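PDB 1Z2Z: probable tRNA pseudouridine synthase D from Methanosarcina mazei, which probably catalyses the isomerisation of the uridine at position 13 of transfer RNAs to pseudouridine. Local coordinates for residues G298-F303 and F336-L341; N168-Q173 and T384-L389. All blocks are in the same frame, centred on the assembly; numbering follows the deposited sequence.

Interaction 1: residues G298-F303 and F336-L341; sequences GDIVCF and FITAPL
A small two-stranded antiparallel sheet, strand 301-302 against strand 336-337, forms this buried contact within the TRUD family region. Cys302 and Phe336 are its hydrogen-bonded pair: Cys302 N gives to Phe336 O at 3.0 Å (N-H...O 142°), and Phe336 N returns a bond to Cys302 O at 3.1 Å. Beyond the non-hydrogen-bonded pair Val301 and Ile337, Thr338 N donates to Ile300 O at 3.2 Å, straighter at 165°; each of these three donors lies in the plane of the carbonyl it meets. Thr338 OG1 adds a weak bond to the same Ile300 O, but its stronger partner is Arg385 NH2.

Cys302 and Phe336 share a face of the sheet. The sulfur, turned between backbone N and carbonyl carbon, comes to 3.5 Å from Phe336 CD1 in an oblique sulfur-aromatic contact, and Thr338 CG2 packs against Cys302 CB at 3.6 Å. The side chains of Val301 and Ile337 start out divergent, yet Ile337 bends at chi2 (-55°), so that its CD1 meets Val301 CG1. Asp299 crosses Ile337 at about a right angle, with OD1 3.6 Å from Ile337 CG2 and OD2 3.7 Å from Ile337 CD1; the carboxylate thus lies across the ends of both Ile337 branches, while OD2 forms a salt bridge with Arg285 NH1. An alanine here would have no carboxylate to pair with Arg285 or to cover Ile337, and would probably loosen the link to helix 263-287.

The same helix also touches Ile337 through Arg285, Ala339 through Tyr278 and Pro340 through Ile281, while helix 352-363 meets Asp299 through Pro353 and Pro340 through Glu357.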
ATOM      1  N   GLY A 298       8.707  26.838   7.562  1.00 57.01           N
ATOM      2  CA  GLY A 298       7.469  26.596   6.843  1.00 55.83           C
ATOM      3  C   GLY A 298       7.377  25.195   6.277  1.00 54.17           C
ATOM      4  O   GLY A 298       6.900  25.011   5.161  1.00 53.47           O
ATOM      5  N   ASP A 299       7.819  24.212   7.060  1.00 52.92           N
ATOM      6  CA  ASP A 299       7.811  22.811   6.650  1.00 52.36           C
ATOM      7  C   ASP A 299       6.423  22.147   6.764  1.00 52.69           C
ATOM      8  O   ASP A 299       6.075  21.297   5.938  1.00 54.49           O
ATOM      9  CB  ASP A 299       8.838  22.021   7.487  1.00 50.81           C
ATOM     10  CG  ASP A 299       9.709  21.085   6.644  1.00 49.47           C
ATOM     11  OD1 ASP A 299       9.278  20.671   5.549  1.00 49.89           O
ATOM     12  OD2 ASP A 299      10.825  20.742   7.090  1.00 47.25           O
ATOM     13  N   ILE A 300       5.639  22.545   7.770  1.00 50.97           N
ATOM     14  CA  ILE A 300       4.293  21.995   8.042  1.00 49.71           C
ATOM     15  C   ILE A 300       4.354  20.558   8.555  1.00 50.21           C
ATOM     16  O   ILE A 300       4.669  19.633   7.810  1.00 49.83           O
ATOM     17  CB  ILE A 300       3.351  22.008   6.799  1.00 47.75           C
ATOM     18  CG1 ILE A 300       2.955  23.438   6.441  1.00 47.71           C
ATOM     19  CG2 ILE A 300       2.069  21.231   7.099  1.00 46.61           C
ATOM     20  CD1 ILE A 300       1.984  23.521   5.283  1.00 44.76           C
ATOM     21  N   VAL A 301       4.037  20.370   9.829  1.00 52.21           N
ATOM     22  CA  VAL A 301       4.065  19.035  10.406  1.00 53.73           C
ATOM     23  C   VAL A 301       2.671  18.605  10.885  1.00 54.20           C
ATOM     24  O   VAL A 301       1.688  19.332  10.700  1.00 55.13           O
ATOM     25  CB  VAL A 301       5.099  18.956  11.583  1.00 53.31           C
ATOM     26  CG1 VAL A 301       6.458  19.454  11.111  1.00 52.67           C
ATOM     27  CG2 VAL A 301       4.628  19.781  12.781  1.00 54.56           C
ATOM     28  N   CYS A 302       2.592  17.407  11.460  1.00 54.59           N
ATOM     29  CA  CYS A 302       1.341  16.872  12.002  1.00 54.77           C
ATOM     30  C   CYS A 302       1.673  16.249  13.354  1.00 55.90           C
ATOM     31  O   CYS A 302       2.841  16.004  13.674  1.00 53.96           O
ATOM     32  CB  CYS A 302       0.704  15.817  11.065  1.00 53.45           C
ATOM     33  SG  CYS A 302       1.420  14.121  11.092  1.00 50.35           S
ATOM     34  N   PHE A 303       0.641  16.019  14.154  1.00 58.21           N
ATOM     35  CA  PHE A 303       0.815  15.438  15.471  1.00 62.02           C
ATOM     36  C   PHE A 303      -0.122  14.255  15.556  1.00 64.62           C
ATOM     37  O   PHE A 303      -1.034  14.127  14.738  1.00 65.02           O
ATOM     38  CB  PHE A 303       0.444  16.459  16.548  1.00 62.52           C
ATOM     39  CG  PHE A 303       1.071  17.799  16.340  1.00 62.46           C
ATOM     40  CD1 PHE A 303       2.385  18.033  16.737  1.00 62.61           C
ATOM     41  CD2 PHE A 303       0.369  18.810  15.691  1.00 61.73           C
ATOM     42  CE1 PHE A 303       3.000  19.254  16.474  1.00 62.45           C
ATOM     43  CE2 PHE A 303       0.971  20.032  15.421  1.00 62.20           C
ATOM     44  CZ  PHE A 303       2.291  20.259  15.816  1.00 62.36           C
ATOM     45  N   PHE A 336       5.647  14.994  12.843  1.00 42.71           N
ATOM     46  CA  PHE A 336       6.138  14.366  11.616  1.00 41.02           C
ATOM     47  C   PHE A 336       6.046  15.365  10.467  1.00 39.94           C
ATOM     48  O   PHE A 336       5.038  16.056  10.334  1.00 39.23           O
ATOM     49  CB  PHE A 336       5.279  13.134  11.244  1.00 40.58           C
ATOM     50  CG  PHE A 336       4.885  12.276  12.418  1.00 40.13           C
ATOM     51  CD1 PHE A 336       3.818  12.639  13.240  1.00 40.00           C
ATOM     52  CD2 PHE A 336       5.616  11.136  12.737  1.00 38.88           C
ATOM     53  CE1 PHE A 336       3.499  11.886  14.365  1.00 39.48           C
ATOM     54  CE2 PHE A 336       5.303  10.379  13.858  1.00 37.63           C
ATOM     55  CZ  PHE A 336       4.243  10.753  14.673  1.00 38.50           C
ATOM     56  N   ILE A 337       7.087  15.438   9.639  1.00 38.63           N
ATOM     57  CA  ILE A 337       7.074  16.343   8.488  1.00 38.11           C
ATOM     58  C   ILE A 337       6.059  15.736   7.524  1.00 36.53           C
ATOM     59  O   ILE A 337       6.076  14.534   7.302  1.00 37.67           O
ATOM     60  CB  ILE A 337       8.474  16.408   7.794  1.00 38.77           C
ATOM     61  CG1 ILE A 337       9.530  16.946   8.766  1.00 39.84           C
ATOM     62  CG2 ILE A 337       8.410  17.282   6.553  1.00 37.13           C
ATOM     63  CD1 ILE A 337       9.184  18.297   9.373  1.00 41.23           C
ATOM     64  N   THR A 338       5.170  16.541   6.960  1.00 35.27           N
ATOM     65  CA  THR A 338       4.182  15.985   6.052  1.00 35.96           C
ATOM     66  C   THR A 338       4.335  16.563   4.659  1.00 37.31           C
ATOM     67  O   THR A 338       5.012  17.573   4.466  1.00 38.10           O
ATOM     68  CB  THR A 338       2.754  16.261   6.543  1.00 35.63           C
ATOM     69  OG1 THR A 338       2.410  17.621   6.265  1.00 37.77           O
ATOM     70  CG2 THR A 338       2.667  16.029   8.043  1.00 35.19           C
ATOM     71  N   ALA A 339       3.710  15.906   3.689  1.00 37.91           N
ATOM     72  CA  ALA A 339       3.747  16.335   2.297  1.00 38.29           C
ATOM     73  C   ALA A 339       2.305  16.485   1.866  1.00 39.33           C
ATOM     74  O   ALA A 339       1.421  15.829   2.398  1.00 41.11           O
ATOM     75  CB  ALA A 339       4.444  15.299   1.450  1.00 39.08           C
ATOM     76  N   PRO A 340       2.049  17.329   0.876  1.00 39.62           N
ATOM     77  CA  PRO A 340       0.686  17.553   0.401  1.00 40.70           C
ATOM     78  C   PRO A 340       0.058  16.544  -0.530  1.00 43.45           C
ATOM     79  O   PRO A 340       0.704  16.005  -1.422  1.00 44.60           O
ATOM     80  CB  PRO A 340       0.780  18.914  -0.260  1.00 40.19           C
ATOM     81  CG  PRO A 340       2.128  18.856  -0.890  1.00 41.00           C
ATOM     82  CD  PRO A 340       2.988  18.253   0.223  1.00 40.69           C
ATOM     83  N   LEU A 341      -1.223  16.290  -0.308  1.00 45.98           N
ATOM     84  CA  LEU A 341      -1.986  15.412  -1.172  1.00 48.46           C
ATOM     85  C   LEU A 341      -2.999  16.391  -1.764  1.00 50.58           C
ATOM     86  O   LEU A 341      -4.146  16.467  -1.332  1.00 51.33           O
ATOM     87  CB  LEU A 341      -2.667  14.297  -0.364  1.00 48.71           C
ATOM     88  CG  LEU A 341      -1.944  12.938  -0.298  1.00 46.91           C
ATOM     89  CD1 LEU A 341      -2.521  12.063   0.790  1.00 47.40           C
ATOM     90  CD2 LEU A 341      -2.070  12.242  -1.628  1.00 48.59           C
TER

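Interaction 2: residues N168-Q173 and T384-L389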
ATOM      1  N   ASN A 168       7.772   7.363   2.793  1.00 36.56           N
ATOM      2  CA  ASN A 168       6.415   6.861   2.810  1.00 35.80           C
ATOM      3  C   ASN A 168       5.763   6.906   1.432  1.00 34.21           C
ATOM      4  O   ASN A 168       4.656   7.426   1.276  1.00 32.78           O
ATOM      5  CB  ASN A 168       5.570   7.652   3.802  1.00 35.90           C
ATOM      6  CG  ASN A 168       4.321   6.905   4.197  1.00 38.45           C
ATOM      7  OD1 ASN A 168       4.404   5.900   4.910  1.00 36.83           O
ATOM      8  ND2 ASN A 168       3.155   7.363   3.711  1.00 35.14           N
ATOM      9  N   PHE A 169       6.455   6.353   0.438  1.00 33.87           N
ATOM     10  CA  PHE A 169       5.967   6.319  -0.947  1.00 33.70           C
ATOM     11  C   PHE A 169       4.703   5.476  -1.130  1.00 34.00           C
ATOM     12  O   PHE A 169       4.447   4.546  -0.363  1.00 33.63           O
ATOM     13  CB  PHE A 169       7.048   5.752  -1.869  1.00 33.86           C
ATOM     14  CG  PHE A 169       8.150   6.725  -2.216  1.00 34.80           C
ATOM     15  CD1 PHE A 169       7.882   7.869  -2.961  1.00 34.51           C
ATOM     16  CD2 PHE A 169       9.467   6.462  -1.847  1.00 34.60           C
ATOM     17  CE1 PHE A 169       8.910   8.733  -3.334  1.00 34.84           C
ATOM     18  CE2 PHE A 169      10.501   7.322  -2.216  1.00 32.89           C
ATOM     19  CZ  PHE A 169      10.223   8.457  -2.960  1.00 33.94           C
ATOM     20  N   PHE A 170       3.921   5.800  -2.158  1.00 36.05           N
ATOM     21  CA  PHE A 170       2.706   5.046  -2.466  1.00 38.37           C
ATOM     22  C   PHE A 170       3.066   3.938  -3.460  1.00 40.77           C
ATOM     23  O   PHE A 170       3.281   4.190  -4.649  1.00 38.71           O
ATOM     24  CB  PHE A 170       1.610   5.960  -3.044  1.00 39.02           C
ATOM     25  CG  PHE A 170       0.669   6.528  -1.996  1.00 40.46           C
ATOM     26  CD1 PHE A 170      -0.350   5.743  -1.454  1.00 40.48           C
ATOM     27  CD2 PHE A 170       0.855   7.816  -1.493  1.00 40.34           C
ATOM     28  CE1 PHE A 170      -1.160   6.227  -0.430  1.00 38.14           C
ATOM     29  CE2 PHE A 170       0.052   8.310  -0.466  1.00 38.27           C
ATOM     30  CZ  PHE A 170      -0.952   7.516   0.065  1.00 39.83           C
ATOM     31  N   GLY A 171       3.133   2.708  -2.946  1.00 43.12           N
ATOM     32  CA  GLY A 171       3.485   1.547  -3.750  1.00 45.79           C
ATOM     33  C   GLY A 171       2.753   1.363  -5.067  1.00 46.62           C
ATOM     34  O   GLY A 171       1.617   1.804  -5.229  1.00 46.56           O
ATOM     35  N   ILE A 172       3.409   0.688  -6.006  1.00 48.18           N
ATOM     36  CA  ILE A 172       2.832   0.443  -7.321  1.00 49.91           C
ATOM     37  C   ILE A 172       1.528  -0.356  -7.241  1.00 50.11           C
ATOM     38  O   ILE A 172       0.716  -0.315  -8.161  1.00 50.92           O
ATOM     39  CB  ILE A 172       3.861  -0.283  -8.251  1.00 50.84           C
ATOM     40  CG1 ILE A 172       3.243  -0.561  -9.627  1.00 52.09           C
ATOM     41  CG2 ILE A 172       4.319  -1.586  -7.615  1.00 51.14           C
ATOM     42  CD1 ILE A 172       2.815   0.688 -10.389  1.00 52.99           C
ATOM     43  N   GLN A 173       1.314  -1.067  -6.138  1.00 50.51           N
ATOM     44  CA  GLN A 173       0.084  -1.845  -5.975  1.00 51.23           C
ATOM     45  C   GLN A 173      -1.097  -0.999  -5.511  1.00 50.15           C
ATOM     46  O   GLN A 173      -2.250  -1.379  -5.702  1.00 49.85           O
ATOM     47  CB  GLN A 173       0.307  -2.976  -4.984  1.00 52.55           C
ATOM     48  CG  GLN A 173       1.274  -4.005  -5.487  1.00 57.17           C
ATOM     49  CD  GLN A 173       1.459  -5.142  -4.511  1.00 60.49           C
ATOM     50  OE1 GLN A 173       1.944  -4.939  -3.393  1.00 61.57           O
ATOM     51  NE2 GLN A 173       1.068  -6.354  -4.921  1.00 60.53           N
ATOM     52  N   THR A 384      -5.476  16.385   1.372  1.00 51.91           N
ATOM     53  CA  THR A 384      -5.079  15.975   2.715  1.00 50.29           C
ATOM     54  C   THR A 384      -3.578  16.182   2.853  1.00 49.60           C
ATOM     55  O   THR A 384      -2.945  16.706   1.938  1.00 48.74           O
ATOM     56  CB  THR A 384      -5.439  14.493   2.971  1.00 50.96           C
ATOM     57  OG1 THR A 384      -4.456  13.888   3.825  1.00 51.17           O
ATOM     58  CG2 THR A 384      -5.533  13.732   1.658  1.00 51.46           C
ATOM     59  N   ARG A 385      -3.006  15.793   3.988  1.00 48.99           N
ATOM     60  CA  ARG A 385      -1.571  15.963   4.189  1.00 48.91           C
ATOM     61  C   ARG A 385      -0.953  14.757   4.906  1.00 49.03           C
ATOM     62  O   ARG A 385      -0.836  14.742   6.129  1.00 49.82           O
ATOM     63  CB  ARG A 385      -1.312  17.261   4.970  1.00 48.99           C
ATOM     64  CG  ARG A 385       0.051  17.901   4.712  1.00 47.94           C
ATOM     65  CD  ARG A 385       0.049  19.406   5.009  1.00 45.83           C
ATOM     66  NE  ARG A 385       0.505  20.182   3.856  1.00 45.18           N
ATOM     67  CZ  ARG A 385       1.778  20.340   3.506  1.00 43.68           C
ATOM     68  NH1 ARG A 385       2.085  21.049   2.428  1.00 39.59           N
ATOM     69  NH2 ARG A 385       2.746  19.809   4.242  1.00 43.02           N
ATOM     70  N   ARG A 386      -0.558  13.753   4.124  1.00 48.91           N
ATOM     71  CA  ARG A 386       0.045  12.526   4.643  1.00 48.43           C
ATOM     72  C   ARG A 386       1.473  12.738   5.096  1.00 46.78           C
ATOM     73  O   ARG A 386       2.182  13.577   4.549  1.00 47.66           O
ATOM     74  CB  ARG A 386       0.040  11.424   3.574  1.00 51.03           C
ATOM     75  CG  ARG A 386      -1.183  10.500   3.571  1.00 55.73           C
ATOM     76  CD  ARG A 386      -1.164   9.463   4.717  1.00 58.73           C
ATOM     77  NE  ARG A 386      -1.882   8.235   4.355  1.00 61.96           N
ATOM     78  CZ  ARG A 386      -1.979   7.145   5.119  1.00 63.85           C
ATOM     79  NH1 ARG A 386      -1.402   7.108   6.316  1.00 62.90           N
ATOM     80  NH2 ARG A 386      -2.647   6.078   4.678  1.00 63.92           N
ATOM     81  N   GLU A 387       1.898  11.961   6.087  1.00 45.40           N
ATOM     82  CA  GLU A 387       3.256  12.058   6.590  1.00 45.39           C
ATOM     83  C   GLU A 387       4.229  11.736   5.461  1.00 44.97           C
ATOM     84  O   GLU A 387       3.819  11.340   4.367  1.00 44.40           O
ATOM     85  CB  GLU A 387       3.477  11.088   7.748  1.00 48.30           C
ATOM     86  CG  GLU A 387       3.229   9.624   7.401  1.00 54.04           C
ATOM     87  CD  GLU A 387       1.753   9.255   7.426  1.00 55.90           C
ATOM     88  OE1 GLU A 387       1.125   9.380   8.502  1.00 56.89           O
ATOM     89  OE2 GLU A 387       1.224   8.835   6.375  1.00 58.66           O
ATOM     90  N   VAL A 388       5.521  11.881   5.738  1.00 44.12           N
ATOM     91  CA  VAL A 388       6.551  11.647   4.733  1.00 42.29           C
ATOM     92  C   VAL A 388       7.469  10.470   5.024  1.00 40.96           C
ATOM     93  O   VAL A 388       7.764   9.685   4.135  1.00 43.00           O
ATOM     94  CB  VAL A 388       7.406  12.920   4.549  1.00 40.07           C
ATOM     95  CG1 VAL A 388       8.546  12.647   3.604  1.00 41.96           C
ATOM     96  CG2 VAL A 388       6.545  14.029   4.011  1.00 38.58           C
ATOM     97  N   LEU A 389       7.932  10.366   6.261  1.00 40.07           N
ATOM     98  CA  LEU A 389       8.817   9.292   6.664  1.00 40.44           C
ATOM     99  C   LEU A 389       8.002   8.133   7.219  1.00 42.51           C
ATOM    100  O   LEU A 389       6.995   8.334   7.898  1.00 44.94           O
ATOM    101  CB  LEU A 389       9.778   9.787   7.736  1.00 40.46           C
ATOM    102  CG  LEU A 389      10.532   8.716   8.535  1.00 42.32           C
ATOM    103  CD1 LEU A 389      11.471   7.936   7.619  1.00 42.32           C
ATOM    104  CD2 LEU A 389      11.323   9.373   9.661  1.00 41.30           C
TER
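Val388 O takes one hydrogen bond across this contact, from Asn168 N at 2.7 Å with an N-H...O angle of 148°, the donor lying in the carbonyl plane. The Asn168 side chain leaves the same spot toward segment 384-389: CB already lies 3.0 Å from Val388 O, and with CG anti to the backbone N (chi1 -161°) the amide is carried on to the Glu387 carboxylate. There Asn168 ND2 stands 3.6 Å from Glu387 OE2, too long to count as a hydrogen bond, and the amide and carboxylate planes are turned 69° apart.

What does hold Glu387 OE2 is its chain neighbour. Arg386 NH1 makes a salt bridge to Glu387 OE2 at 3.1 Å, meeting its syn lone pair, while OE2 itself lies somewhat out of the guanidinium plane, and the bend of the Glu387 chain at chi2 brings the carboxylate to that position. The contact sits where the two-stranded antiparallel sheet of strands 165-167 and 389-391 gives way to loop: Asn168 directly follows the first strand and Val388 directly precedes the second, so their single bond is consistent with an extension of the ladder by one step, on one side only.

Farther along, the tip of the Phe170 ring comes near Arg386, CZ 4.4 Å from NE, in an oblique approach. Tyr278 of helix 263-287 lies against both segments: its OH is hydrogen-bonded to Asn168 O and to Glu387 O, and its ring packs edge-to-face with Phe170. Val388, pointing away from segment 168-173, rests on Leu282 of the same helix.

Segments 336-341 and 384-389 run antiparallel beside each other and join the two contacts, whose centres are 12 Å apart. Two probable backbone hydrogen bonds tie them, Ala339 N to Arg386 O and Leu341 N to Thr384 O, each 2.9 Å long. Side chains add to this: Ile300 CG2 of interaction 1 packs on Arg385 NH2 at 3.3 Å, and Val388 CG2 lies 3.4 Å from Ile337 O. Arg385 also makes a salt bridge with Glu357 of helix 352-363, and both contacts touch helix 263-287. Interaction 2 is nearer the chain's centre (about 9 Å against 20 Å, centre to centre), and neither lies at Asp86, the predicted nucleophile.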